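Local coordinates for DUF5625 domain-containing protein (Sulfurospirillum deleyianum, PDB 3NKG) that is of unknown function but folds as an antiparallel beta sandwich, probably akin to galactose-binding-like domains, at residues S8-L13 with K162-I167; V24-S29 with G143-R148; H33-F38 with A130-I135; V97-I102 with N151-S156. All coordinates share one frame; numbering follows the deposited sequence.

Contact 1. Residues S8-L13 with K162-I167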
loop_
_atom_site.group_PDB
_atom_site.type_symbol
_atom_site.label_atom_id
_atom_site.label_comp_id
_atom_site.label_asym_id
_atom_site.label_seq_id
_atom_site.Cartn_x
_atom_site.Cartn_y
_atom_site.Cartn_z
ATOM N N SER A 8 9.629 5.219 -4.821
ATOM C CA SER A 8 9.412 4.120 -3.871
ATOM C C SER A 8 10.210 4.297 -2.587
ATOM O O SER A 8 11.377 4.657 -2.614
ATOM C CB SER A 8 9.739 2.764 -4.495
ATOM O OG SER A 8 8.708 2.320 -5.374
ATOM N N ILE A 9 9.564 4.033 -1.458
ATOM C CA ILE A 9 10.172 4.192 -0.153
ATOM C C ILE A 9 10.053 2.849 0.580
ATOM O O ILE A 9 8.947 2.410 0.883
ATOM C CB ILE A 9 9.444 5.316 0.622
ATOM C CG1 ILE A 9 9.616 6.659 -0.089
ATOM C CG2 ILE A 9 9.907 5.431 2.077
ATOM C CD1 ILE A 9 8.705 7.747 0.455
ATOM N N PRO A 10 11.189 2.183 0.842
ATOM C CA PRO A 10 11.111 0.897 1.535
ATOM C C PRO A 10 10.578 1.078 2.935
ATOM O O PRO A 10 11.021 1.976 3.643
ATOM C CB PRO A 10 12.572 0.427 1.580
ATOM C CG PRO A 10 13.202 1.076 0.388
ATOM C CD PRO A 10 12.553 2.455 0.354
ATOM N N ILE A 11 9.623 0.238 3.328
ATOM C CA ILE A 11 9.132 0.252 4.697
ATOM C C ILE A 11 9.114 -1.157 5.306
ATOM O O ILE A 11 9.153 -2.164 4.586
ATOM C CB ILE A 11 7.739 0.853 4.781
ATOM C CG1 ILE A 11 6.755 0.001 3.985
ATOM C CG2 ILE A 11 7.759 2.277 4.237
ATOM C CD1 ILE A 11 5.335 0.453 4.174
ATOM N N ASP A 12 9.026 -1.197 6.633
ATOM C CA ASP A 12 9.113 -2.424 7.420
ATOM C C ASP A 12 7.802 -2.681 8.160
ATOM O O ASP A 12 7.562 -2.084 9.208
ATOM C CB ASP A 12 10.232 -2.264 8.448
ATOM C CG ASP A 12 10.428 -3.521 9.297
ATOM O OD1 ASP A 12 9.663 -4.502 9.114
ATOM O OD2 ASP A 12 11.357 -3.534 10.133
ATOM N N LEU A 13 6.972 -3.593 7.642
ATOM C CA LEU A 13 5.680 -3.882 8.274
ATOM C C LEU A 13 5.774 -4.908 9.407
ATOM O O LEU A 13 4.759 -5.236 10.010
ATOM C CB LEU A 13 4.680 -4.426 7.247
ATOM C CG LEU A 13 4.317 -3.616 6.006
ATOM C CD1 LEU A 13 3.156 -4.330 5.337
ATOM C CD2 LEU A 13 3.921 -2.203 6.376
ATOM N N LYS A 162 10.426 -7.620 1.801
ATOM C CA LYS A 162 10.488 -6.252 1.293
ATOM C C LYS A 162 9.112 -5.747 0.874
ATOM O O LYS A 162 8.361 -6.447 0.176
ATOM C CB LYS A 162 11.495 -6.132 0.148
ATOM C CG LYS A 162 12.934 -6.028 0.628
ATOM C CD LYS A 162 13.924 -6.414 -0.453
ATOM C CE LYS A 162 15.125 -7.165 0.145
ATOM N NZ LYS A 162 16.119 -7.630 -0.886
ATOM N N VAL A 163 8.795 -4.541 1.338
ATOM C CA VAL A 163 7.580 -3.824 0.982
ATOM C C VAL A 163 7.973 -2.367 0.655
ATOM O O VAL A 163 8.767 -1.767 1.382
ATOM C CB VAL A 163 6.597 -3.813 2.160
ATOM C CG1 VAL A 163 5.407 -2.915 1.852
ATOM C CG2 VAL A 163 6.163 -5.235 2.530
ATOM N N ASP A 164 7.444 -1.824 -0.443
ATOM C CA ASP A 164 7.682 -0.428 -0.825
ATOM C C ASP A 164 6.406 0.386 -0.652
ATOM O O ASP A 164 5.325 -0.037 -1.084
ATOM C CB ASP A 164 8.083 -0.327 -2.301
ATOM C CG ASP A 164 9.505 -0.769 -2.553
ATOM O OD1 ASP A 164 10.360 -0.566 -1.668
ATOM O OD2 ASP A 164 9.771 -1.306 -3.644
ATOM N N PHE A 165 6.519 1.532 -0.000
ATOM C CA PHE A 165 5.525 2.588 -0.162
ATOM C C PHE A 165 5.840 3.316 -1.468
ATOM O O PHE A 165 6.963 3.791 -1.677
ATOM C CB PHE A 165 5.558 3.547 1.021
ATOM C CG PHE A 165 4.670 4.738 0.862
ATOM C CD1 PHE A 165 3.326 4.670 1.209
ATOM C CD2 PHE A 165 5.171 5.929 0.398
ATOM C CE1 PHE A 165 2.499 5.774 1.067
ATOM C CE2 PHE A 165 4.339 7.048 0.253
ATOM C CZ PHE A 165 3.008 6.960 0.581
ATOM N N THR A 166 4.852 3.403 -2.351
ATOM C CA THR A 166 5.083 3.949 -3.689
ATOM C C THR A 166 4.096 5.056 -4.087
ATOM O O THR A 166 2.890 4.940 -3.856
ATOM C CB THR A 166 5.095 2.828 -4.726
ATOM O OG1 THR A 166 6.254 2.026 -4.514
ATOM C CG2 THR A 166 5.148 3.382 -6.146
ATOM N N ILE A 167 4.630 6.132 -4.666
ATOM C CA ILE A 167 3.815 7.220 -5.216
ATOM C C ILE A 167 3.972 7.218 -6.721
ATOM O O ILE A 167 5.095 7.325 -7.247
ATOM C CB ILE A 167 4.268 8.593 -4.667
ATOM C CG1 ILE A 167 4.321 8.565 -3.146
ATOM C CG2 ILE A 167 3.329 9.740 -5.129
ATOM C CD1 ILE A 167 5.300 9.532 -2.550
HETATM O O HOH W 1 8.982 -0.680 -5.897
HETATM O O HOH W 2 11.055 -3.181 2.526
#
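At one edge of a four-stranded antiparallel sheet in a beta sandwich, residues 8-11 pair with 163-167, Ile9 lying across from Phe165. Their backbones exchange two hydrogen bonds, and Phe165 N reaches Ile9 O at 2.7 Å. Further along, Ile11 N donates to Val163 O in an almost straight bond. Beyond it a water bridges the segments, donating to Ile11 O and accepting from Val163 N.

The side chains alternate between two faces. Ile9, Ile11, Val163 and Phe165 turn inward, toward the other sheet, where Ile149 of strand 143-151 meets both Ile9 and Phe165. Phe165 CG stands anti to the backbone N (chi1 174°), and the side chain runs beside that of Ile9, whose CD1 sits at the ring edge, 4.0 Å from CD2. Ile11 CG1 packs on Val163 CG1 at 3.9 Å, and its CG2 comes up to Phe165 CB.

Ser8, Pro10, Asp164 and Thr166 share the other, more polar face. There Thr166 OG1 is hydrogen-bonded to Gln37 OE1 and also lies 2.6 Å from Ser8 OG. A water accepts from Ser8 OG and donates to Asp164 OD2 at 2.5 Å.

Contact 2. Residues V24-S29 with G143-R148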
loop_
_atom_site.group_PDB
_atom_site.type_symbol
_atom_site.label_atom_id
_atom_site.label_comp_id
_atom_site.label_asym_id
_atom_site.label_seq_id
_atom_site.Cartn_x
_atom_site.Cartn_y
_atom_site.Cartn_z
ATOM N N VAL A 24 10.129 14.427 -1.140
ATOM C CA VAL A 24 9.496 13.962 -2.329
ATOM C C VAL A 24 9.228 15.162 -3.214
ATOM O O VAL A 24 8.633 16.151 -2.771
ATOM C CB VAL A 24 8.146 13.294 -1.975
ATOM C CG1 VAL A 24 7.284 13.164 -3.222
ATOM C CG2 VAL A 24 8.395 11.955 -1.290
ATOM N N LYS A 25 9.648 15.063 -4.470
ATOM C CA LYS A 25 9.454 16.140 -5.417
ATOM C C LYS A 25 8.358 15.789 -6.403
ATOM O O LYS A 25 8.460 14.810 -7.126
ATOM C CB LYS A 25 10.764 16.456 -6.142
ATOM C CG LYS A 25 10.696 17.685 -7.051
ATOM C CD LYS A 25 12.092 18.151 -7.458
ATOM C CE LYS A 25 12.051 19.379 -8.360
ATOM N NZ LYS A 25 13.430 19.835 -8.742
ATOM N N ILE A 26 7.301 16.593 -6.414
ATOM C CA ILE A 26 6.233 16.471 -7.394
ATOM C C ILE A 26 6.495 17.418 -8.578
ATOM O O ILE A 26 6.523 18.645 -8.401
ATOM C CB ILE A 26 4.866 16.801 -6.760
ATOM C CG1 ILE A 26 4.614 15.911 -5.526
ATOM C CG2 ILE A 26 3.754 16.675 -7.787
ATOM C CD1 ILE A 26 4.513 14.393 -5.822
ATOM N N GLU A 27 6.656 16.844 -9.774
ATOM C CA GLU A 27 7.000 17.583 -10.991
ATOM C C GLU A 27 5.773 18.140 -11.704
ATOM O O GLU A 27 5.871 19.110 -12.454
ATOM C CB GLU A 27 7.747 16.686 -11.990
ATOM C CG GLU A 27 8.706 15.661 -11.388
ATOM C CD GLU A 27 10.057 16.247 -10.993
ATOM O OE1 GLU A 27 10.231 17.488 -11.064
ATOM O OE2 GLU A 27 10.949 15.457 -10.608
ATOM N N GLU A 28 4.626 17.503 -11.504
ATOM C CA GLU A 28 3.427 17.876 -12.232
ATOM C C GLU A 28 2.280 17.984 -11.252
ATOM O O GLU A 28 2.076 17.079 -10.416
ATOM C CB GLU A 28 3.116 16.822 -13.308
ATOM C CG GLU A 28 2.041 17.215 -14.335
ATOM C CD GLU A 28 1.807 16.141 -15.416
ATOM O OE1 GLU A 28 2.766 15.417 -15.775
ATOM O OE2 GLU A 28 0.659 16.026 -15.908
ATOM N N SER A 29 1.538 19.085 -11.335
ATOM C CA SER A 29 0.316 19.211 -10.559
ATOM C C SER A 29 -0.697 18.219 -11.116
ATOM O O SER A 29 -1.228 18.410 -12.215
ATOM C CB SER A 29 -0.235 20.646 -10.629
ATOM O OG SER A 29 0.688 21.557 -10.057
ATOM N N GLY A 143 5.832 20.779 -6.603
ATOM C CA GLY A 143 6.533 21.305 -5.460
ATOM C C GLY A 143 7.305 20.242 -4.722
ATOM O O GLY A 143 7.496 19.139 -5.224
ATOM N N LYS A 144 7.732 20.584 -3.509
ATOM C CA LYS A 144 8.534 19.706 -2.679
ATOM C C LYS A 144 7.776 19.391 -1.405
ATOM O O LYS A 144 7.141 20.276 -0.827
ATOM C CB LYS A 144 9.857 20.382 -2.318
ATOM C CG LYS A 144 11.081 19.485 -2.490
ATOM C CD LYS A 144 12.126 20.096 -3.436
ATOM C CE LYS A 144 12.901 21.247 -2.787
ATOM N NZ LYS A 144 13.931 21.838 -3.709
ATOM N N TYR A 145 7.866 18.135 -0.961
ATOM C CA TYR A 145 7.116 17.657 0.200
ATOM C C TYR A 145 7.968 16.738 1.082
ATOM O O TYR A 145 8.915 16.100 0.605
ATOM C CB TYR A 145 5.866 16.878 -0.264
ATOM C CG TYR A 145 4.938 17.693 -1.131
ATOM C CD1 TYR A 145 5.121 17.754 -2.519
ATOM C CD2 TYR A 145 3.886 18.412 -0.569
ATOM C CE1 TYR A 145 4.272 18.493 -3.315
ATOM C CE2 TYR A 145 3.035 19.165 -1.355
ATOM C CZ TYR A 145 3.234 19.202 -2.731
ATOM O OH TYR A 145 2.408 19.965 -3.518
ATOM N N ILE A 146 7.632 16.679 2.365
ATOM C CA ILE A 146 8.155 15.637 3.236
ATOM C C ILE A 146 7.044 14.631 3.518
ATOM O O ILE A 146 5.997 14.980 4.081
ATOM C CB ILE A 146 8.660 16.210 4.559
ATOM C CG1 ILE A 146 9.739 17.282 4.283
ATOM C CG2 ILE A 146 9.165 15.094 5.483
ATOM C CD1 ILE A 146 10.797 16.808 3.353
ATOM N N PHE A 147 7.274 13.380 3.124
ATOM C CA PHE A 147 6.361 12.306 3.453
ATOM C C PHE A 147 6.908 11.528 4.637
ATOM O O PHE A 147 8.047 11.084 4.636
ATOM C CB PHE A 147 6.220 11.371 2.264
ATOM C CG PHE A 147 5.228 11.825 1.232
ATOM C CD1 PHE A 147 5.476 12.951 0.452
ATOM C CD2 PHE A 147 4.047 11.110 1.026
ATOM C CE1 PHE A 147 4.557 13.373 -0.514
ATOM C CE2 PHE A 147 3.132 11.510 0.074
ATOM C CZ PHE A 147 3.385 12.646 -0.708
ATOM N N ARG A 148 6.088 11.361 5.655
ATOM C CA ARG A 148 6.454 10.507 6.766
ATOM C C ARG A 148 5.459 9.351 6.781
ATOM O O ARG A 148 4.248 9.566 6.752
ATOM C CB ARG A 148 6.396 11.299 8.063
ATOM C CG ARG A 148 6.744 10.509 9.290
ATOM C CD ARG A 148 6.521 11.365 10.522
ATOM N NE ARG A 148 6.409 10.540 11.713
ATOM C CZ ARG A 148 7.250 10.579 12.737
ATOM N NH1 ARG A 148 7.047 9.782 13.785
ATOM N NH2 ARG A 148 8.285 11.417 12.720
#
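Val24 and Tyr145 form a hydrogen-bonded antiparallel pair near one end of the second sheet of the sandwich, where edge strand 18-26 lies against 143-151. Four backbone bonds satisfy both members of two such pairs. Val24 N donates to Tyr145 O at 2.7 Å, and Tyr145 N returns the bond to Val24 O at 2.8 Å. Two residues on, Ile26 N approaches Gly143 O nearly along the C=O axis, while Gly143 N uses an in-plane lone pair of Ile26 O, 2.9 Å away. The backbone of Gly143 is bent into angles (phi 156°, psi -166°) at which a CB would press on the carbonyl oxygen before it, so glycine fits this strand start.

Beneath these bonds the apolar side chains face the other sheet. Ile26 CG1 touches Tyr145 CE1 at a tight 3.4 Å, the two side chains crossing at about a right angle. The tyrosine OH is satisfied by Asp141 O, in the turn that leads into the strand. Val24 turns CG2 onto Phe147 CD1, 3.5 Å away, and Phe147 continues inward to Phe165 and Ile167 of the facing sheet.

Lys25, extended, and Lys144, bent at chi2 and chi3, share the other face, their NZ atoms 5.4 Å apart. Past Ile26 the chain turns toward strand 30-38, and Ser29 OG bonds to Lys142 N. The chemistry is thus two-sided: N and O of Val24, Ile26, Gly143 and Tyr145 are satisfied above a greasy inner surface, while the two like charges would probably repel each other, in keeping with their exposed positions.

Contact 3. Residues H33-F38 with A130-I135. With ACY (acetic acid), chain C.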
loop_
_atom_site.group_PDB
_atom_site.type_symbol
_atom_site.label_atom_id
_atom_site.label_comp_id
_atom_site.label_asym_id
_atom_site.label_seq_id
_atom_site.Cartn_x
_atom_site.Cartn_y
_atom_site.Cartn_z
ATOM N N HIS A 33 -1.434 8.186 -7.032
ATOM C CA HIS A 33 -1.756 7.032 -6.221
ATOM C C HIS A 33 -0.666 6.791 -5.194
ATOM O O HIS A 33 0.528 6.878 -5.517
ATOM C CB HIS A 33 -1.868 5.784 -7.099
ATOM C CG HIS A 33 -2.950 5.863 -8.121
ATOM N ND1 HIS A 33 -4.231 6.276 -7.813
ATOM C CD2 HIS A 33 -2.947 5.584 -9.447
ATOM C CE1 HIS A 33 -4.971 6.251 -8.909
ATOM N NE2 HIS A 33 -4.213 5.842 -9.915
ATOM N N LEU A 34 -1.091 6.451 -3.975
ATOM C CA LEU A 34 -0.204 5.998 -2.911
ATOM C C LEU A 34 -0.529 4.533 -2.658
ATOM O O LEU A 34 -1.679 4.196 -2.406
ATOM C CB LEU A 34 -0.459 6.775 -1.624
ATOM C CG LEU A 34 -0.438 8.296 -1.689
ATOM C CD1 LEU A 34 -0.385 8.855 -0.285
ATOM C CD2 LEU A 34 0.756 8.776 -2.486
ATOM N N ILE A 35 0.474 3.659 -2.736
ATOM C CA ILE A 35 0.205 2.221 -2.643
ATOM C C ILE A 35 1.319 1.522 -1.904
ATOM O O ILE A 35 2.401 2.090 -1.700
ATOM C CB ILE A 35 0.112 1.560 -4.049
ATOM C CG1 ILE A 35 1.497 1.453 -4.671
ATOM C CG2 ILE A 35 -0.854 2.341 -4.990
ATOM C CD1 ILE A 35 1.517 0.865 -6.065
ATOM N N LEU A 36 1.065 0.283 -1.504
ATOM C CA LEU A 36 2.131 -0.561 -1.004
ATOM C C LEU A 36 2.364 -1.659 -2.019
ATOM O O LEU A 36 1.399 -2.281 -2.502
ATOM C CB LEU A 36 1.730 -1.196 0.344
ATOM C CG LEU A 36 1.380 -0.213 1.452
ATOM C CD1 LEU A 36 0.909 -0.983 2.663
ATOM C CD2 LEU A 36 2.569 0.652 1.779
ATOM N N GLN A 37 3.632 -1.935 -2.313
ATOM C CA GLN A 37 4.013 -3.021 -3.215
ATOM C C GLN A 37 4.820 -4.062 -2.463
ATOM O O GLN A 37 5.852 -3.731 -1.853
ATOM C CB GLN A 37 4.871 -2.495 -4.365
ATOM C CG GLN A 37 4.192 -1.452 -5.233
ATOM C CD GLN A 37 5.072 -1.022 -6.397
ATOM O OE1 GLN A 37 6.081 -0.335 -6.213
ATOM N NE2 GLN A 37 4.705 -1.444 -7.597
ATOM N N PHE A 38 4.349 -5.310 -2.524
ATOM C CA PHE A 38 4.961 -6.439 -1.815
ATOM C C PHE A 38 5.829 -7.284 -2.741
ATOM O O PHE A 38 5.373 -7.715 -3.802
ATOM C CB PHE A 38 3.860 -7.336 -1.245
ATOM C CG PHE A 38 3.034 -6.669 -0.204
ATOM C CD1 PHE A 38 2.178 -5.615 -0.548
ATOM C CD2 PHE A 38 3.165 -7.033 1.133
ATOM C CE1 PHE A 38 1.436 -4.993 0.419
ATOM C CE2 PHE A 38 2.432 -6.424 2.096
ATOM C CZ PHE A 38 1.562 -5.403 1.762
ATOM N N ALA A 130 0.369 -5.738 -9.532
ATOM C CA ALA A 130 0.787 -7.034 -9.013
ATOM C C ALA A 130 1.172 -6.950 -7.546
ATOM O O ALA A 130 2.031 -6.169 -7.164
ATOM C CB ALA A 130 1.958 -7.588 -9.829
ATOM N N TYR A 131 0.535 -7.772 -6.730
ATOM C CA TYR A 131 0.849 -7.840 -5.301
ATOM C C TYR A 131 0.913 -6.463 -4.673
ATOM O O TYR A 131 1.908 -6.095 -4.046
ATOM C CB TYR A 131 2.155 -8.616 -5.074
ATOM C CG TYR A 131 2.052 -10.036 -5.588
ATOM C CD1 TYR A 131 1.292 -10.990 -4.898
ATOM C CD2 TYR A 131 2.697 -10.429 -6.759
ATOM C CE1 TYR A 131 1.185 -12.293 -5.343
ATOM C CE2 TYR A 131 2.587 -11.748 -7.227
ATOM C CZ TYR A 131 1.828 -12.667 -6.516
ATOM O OH TYR A 131 1.709 -13.961 -6.956
ATOM N N THR A 132 -0.152 -5.694 -4.861
ATOM C CA THR A 132 -0.194 -4.341 -4.317
ATOM C C THR A 132 -1.395 -4.158 -3.403
ATOM O O THR A 132 -2.414 -4.862 -3.494
ATOM C CB THR A 132 -0.296 -3.244 -5.433
ATOM O OG1 THR A 132 -1.549 -3.373 -6.103
ATOM C CG2 THR A 132 0.828 -3.364 -6.443
ATOM N N ARG A 133 -1.277 -3.194 -2.516
ATOM C CA ARG A 133 -2.450 -2.734 -1.807
ATOM C C ARG A 133 -2.562 -1.220 -2.020
ATOM O O ARG A 133 -1.592 -0.482 -1.804
ATOM C CB ARG A 133 -2.379 -3.066 -0.332
ATOM C CG ARG A 133 -3.510 -2.362 0.390
ATOM C CD ARG A 133 -3.735 -2.880 1.714
ATOM N NE ARG A 133 -4.280 -4.243 1.750
ATOM C CZ ARG A 133 -4.295 -4.946 2.874
ATOM N NH1 ARG A 133 -3.773 -4.393 3.979
ATOM N NH2 ARG A 133 -4.795 -6.182 2.907
ATOM N N ASP A 134 -3.721 -0.785 -2.506
ATOM C CA ASP A 134 -3.991 0.615 -2.806
ATOM C C ASP A 134 -4.397 1.320 -1.505
ATOM O O ASP A 134 -5.296 0.855 -0.801
ATOM C CB ASP A 134 -5.096 0.714 -3.864
ATOM C CG ASP A 134 -4.596 0.358 -5.290
ATOM O OD1 ASP A 134 -3.365 0.240 -5.473
ATOM O OD2 ASP A 134 -5.423 0.197 -6.226
ATOM N N ILE A 135 -3.717 2.414 -1.163
ATOM C CA ILE A 135 -4.029 3.159 0.060
ATOM C C ILE A 135 -4.975 4.322 -0.235
ATOM O O ILE A 135 -6.098 4.395 0.292
ATOM C CB ILE A 135 -2.770 3.752 0.725
ATOM C CG1 ILE A 135 -1.743 2.684 1.079
ATOM C CG2 ILE A 135 -3.138 4.513 1.977
ATOM C CD1 ILE A 135 -0.326 3.244 1.265
HETATM C C ACY C . -2.136 -10.494 -6.895
HETATM O O ACY C . -3.234 -10.125 -6.393
HETATM O OXT ACY C . -1.434 -9.885 -7.761
HETATM C CH3 ACY C . -1.614 -11.795 -6.405
#
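Leu36 N and Arg133 O are joined by a 2.8 Å hydrogen bond, nearly straight (171°), and Arg133 N answers to Leu36 O at the same length. Strand 30-38 thereby holds edge strand 132-140 of the sheet. On one side of this pair Ile135 N donates to Leu34 O at 3.0 Å; on the other, Phe38 N meets Tyr131 O head-on.

Toward the sandwich interior, Ile135 CD1 settles against both CG and CD2 of Leu36 at 3.9 Å. On the opposite face Asp134 runs beside Ile35, and its OD1 lies 3.3 Å from the CG2 methyl, while OD2 takes a hydrogen bond from Ser128 N. The side chains of Gln37 and Thr132 also lie side by side there, Gln37 CG near Thr132 CG2.

Before the strand, Tyr131 N donates to OXT of a bound acetic acid molecule, 3.1 Å away; probably from the crystallisation liquor, it lies over one face of the tyrosine ring.

Arg133 sends its guanidinium group away from strand 30-38, where Leu58 O, Gly125 O and Thr96 O accept from NH2, NE and NH1. This would probably ease burial of the charge, and it ties the edge strand to neighbouring loops and a helix end.

Contact 4. Residues V97-I102 with N151-S156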
loop_
_atom_site.group_PDB
_atom_site.type_symbol
_atom_site.label_atom_id
_atom_site.label_comp_id
_atom_site.label_asym_id
_atom_site.label_seq_id
_atom_site.Cartn_x
_atom_site.Cartn_y
_atom_site.Cartn_z
ATOM N N VAL A 97 -5.977 -6.199 7.698
ATOM C CA VAL A 97 -6.026 -4.742 7.721
ATOM C C VAL A 97 -4.680 -4.261 8.202
ATOM O O VAL A 97 -4.188 -4.742 9.204
ATOM C CB VAL A 97 -7.122 -4.201 8.653
ATOM C CG1 VAL A 97 -6.927 -2.697 8.867
ATOM C CG2 VAL A 97 -8.520 -4.500 8.077
ATOM N N VAL A 98 -4.079 -3.323 7.477
ATOM C CA VAL A 98 -2.779 -2.763 7.876
ATOM C C VAL A 98 -2.882 -1.236 8.077
ATOM O O VAL A 98 -3.005 -0.485 7.112
ATOM C CB VAL A 98 -1.689 -3.085 6.833
ATOM C CG1 VAL A 98 -0.334 -2.438 7.225
ATOM C CG2 VAL A 98 -1.542 -4.608 6.673
ATOM N N PRO A 99 -2.855 -0.794 9.341
ATOM C CA PRO A 99 -2.952 0.636 9.667
ATOM C C PRO A 99 -1.655 1.308 9.318
ATOM O O PRO A 99 -0.607 0.874 9.785
ATOM C CB PRO A 99 -3.119 0.658 11.193
ATOM C CG PRO A 99 -3.429 -0.778 11.597
ATOM C CD PRO A 99 -2.806 -1.652 10.548
ATOM N N ILE A 100 -1.742 2.351 8.506
ATOM C CA ILE A 100 -0.593 3.108 8.040
ATOM C C ILE A 100 -0.920 4.566 8.300
ATOM O O ILE A 100 -1.988 5.052 7.910
ATOM C CB ILE A 100 -0.424 2.967 6.531
ATOM C CG1 ILE A 100 -0.145 1.508 6.156
ATOM C CG2 ILE A 100 0.704 3.871 6.022
ATOM C CD1 ILE A 100 1.219 1.037 6.550
ATOM N N LYS A 101 -0.012 5.270 8.955
ATOM C CA LYS A 101 -0.207 6.692 9.156
ATOM C C LYS A 101 0.690 7.463 8.208
ATOM O O LYS A 101 1.927 7.307 8.212
ATOM C CB LYS A 101 0.070 7.077 10.610
ATOM C CG LYS A 101 -0.246 8.524 10.947
ATOM C CD LYS A 101 -0.073 8.761 12.447
ATOM C CE LYS A 101 0.410 10.162 12.739
ATOM N NZ LYS A 101 0.538 10.403 14.209
ATOM N N ILE A 102 0.058 8.294 7.387
ATOM C CA ILE A 102 0.791 9.151 6.464
ATOM C C ILE A 102 0.685 10.615 6.853
ATOM O O ILE A 102 -0.413 11.167 6.970
ATOM C CB ILE A 102 0.289 8.986 5.016
ATOM C CG1 ILE A 102 0.478 7.542 4.561
ATOM C CG2 ILE A 102 1.042 9.927 4.050
ATOM C CD1 ILE A 102 -0.213 7.238 3.260
ATOM N N ASN A 151 4.286 2.622 10.081
ATOM C CA ASN A 151 3.569 1.362 10.217
ATOM C C ASN A 151 3.129 1.200 11.671
ATOM O O ASN A 151 3.961 1.119 12.585
ATOM C CB ASN A 151 4.453 0.185 9.780
ATOM C CG ASN A 151 3.788 -1.148 10.002
ATOM O OD1 ASN A 151 2.731 -1.439 9.421
ATOM N ND2 ASN A 151 4.386 -1.968 10.867
ATOM N N ILE A 152 1.820 1.172 11.903
ATOM C CA ILE A 152 1.306 1.143 13.279
ATOM C C ILE A 152 1.432 -0.235 13.969
ATOM O O ILE A 152 1.893 -0.324 15.115
ATOM C CB ILE A 152 -0.163 1.662 13.359
ATOM C CG1 ILE A 152 -0.265 3.067 12.749
ATOM C CG2 ILE A 152 -0.676 1.672 14.797
ATOM C CD1 ILE A 152 0.516 4.125 13.517
ATOM N N GLU A 153 1.034 -1.302 13.283
ATOM C CA GLU A 153 1.047 -2.638 13.898
ATOM C C GLU A 153 2.139 -3.552 13.350
ATOM O O GLU A 153 2.539 -3.440 12.183
ATOM C CB GLU A 153 -0.293 -3.363 13.705
ATOM C CG GLU A 153 -1.506 -2.700 14.326
ATOM C CD GLU A 153 -2.780 -3.527 14.104
ATOM O OE1 GLU A 153 -2.676 -4.753 13.808
ATOM O OE2 GLU A 153 -3.883 -2.947 14.229
ATOM N N ALA A 154 2.560 -4.501 14.185
ATOM C CA ALA A 154 3.546 -5.515 13.799
ATOM C C ALA A 154 2.861 -6.682 13.079
ATOM O O ALA A 154 1.870 -7.219 13.582
ATOM C CB ALA A 154 4.257 -6.032 15.052
ATOM N N PHE A 155 3.383 -7.065 11.907
ATOM C CA PHE A 155 2.894 -8.250 11.186
ATOM C C PHE A 155 4.014 -9.276 11.003
ATOM O O PHE A 155 4.949 -9.069 10.237
ATOM C CB PHE A 155 2.244 -7.845 9.845
ATOM C CG PHE A 155 1.020 -7.011 10.043
ATOM C CD1 PHE A 155 -0.216 -7.616 10.315
ATOM C CD2 PHE A 155 1.112 -5.635 10.050
ATOM C CE1 PHE A 155 -1.348 -6.851 10.552
ATOM C CE2 PHE A 155 -0.027 -4.846 10.293
ATOM C CZ PHE A 155 -1.250 -5.448 10.540
ATOM N N SER A 156 3.930 -10.364 11.755
ATOM C CA SER A 156 4.992 -11.355 11.761
ATOM C C SER A 156 5.137 -12.027 10.399
ATOM O O SER A 156 6.223 -12.475 10.059
ATOM C CB SER A 156 4.755 -12.403 12.858
ATOM O OG SER A 156 3.630 -13.223 12.576
HETATM O O HOH W 3 -4.946 -5.658 11.567
HETATM O O HOH W 4 0.390 -1.546 10.564
#
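Pro99 O and Ile152 N make the one direct hydrogen bond between these segments, 3.2 Å long, with the donor tilted from the carbonyl plane. It forms as strand 143-151 runs out into a loop beside the start of strand 98-107, just past the antiparallel pair Ile100-Asn151.

Water and amide groups supply the rest of the polar contact. One water accepts from Glu153 N and lies 2.7 Å from Pro99 O and 2.6 Å from Asn151 OD1, bridging the two segments. Asn151 CG is anti to the backbone N (chi1 176°); beyond it ND2 donates to Glu153 O at 2.7 Å from above the carbonyl plane, and also to Gln15 O. A second water bonds to Val97 O and only weakly to Glu153 OE1.

The apolar contacts centre on Pro99 and Phe155. A CH-pi contact puts Val98 CG2 over one face of the Phe155 ring, offset toward the rim and 4.2 Å from the centroid, while Pro99 CD comes to the ring edge. Pro99 CB packs on Ile152 CB at 3.8 Å. Across the proline ring, at about a right angle, passes the Glu153 chain, with Glu153 OE2 3.4 Å from Pro99 CG.

Strand 113-123 flanks strand 98-107 on its other side, where Val98 and Ile100 bond to Thr123 and Tyr121. Leu13, in the loop after strand 7-11, touches Asn151.

How the contacts relate
From the N terminus, residues 8-13 enter contact 1, which closes the longest loop by joining 162-167 near the other end of the chain; the other three contacts are nested inside it. Contact 2 closes the next loop, from 24-29 to 143-148, and contact 3 nests within that. Contact 4 starts at 97-102, inside contact 3, and ends at 151-156, beyond contact 2, so it crosses both. Contacts 1 and 3 belong to one sheet, where strands 163-169 and 30-38 are neighbours; contacts 2 and 4 both reach the other, where 143-151 and 98-107 are neighbours. Between the sheets, Ile167 meets Val24 and Phe147, while Ile102 packs against Leu34, Ile135 and Phe165.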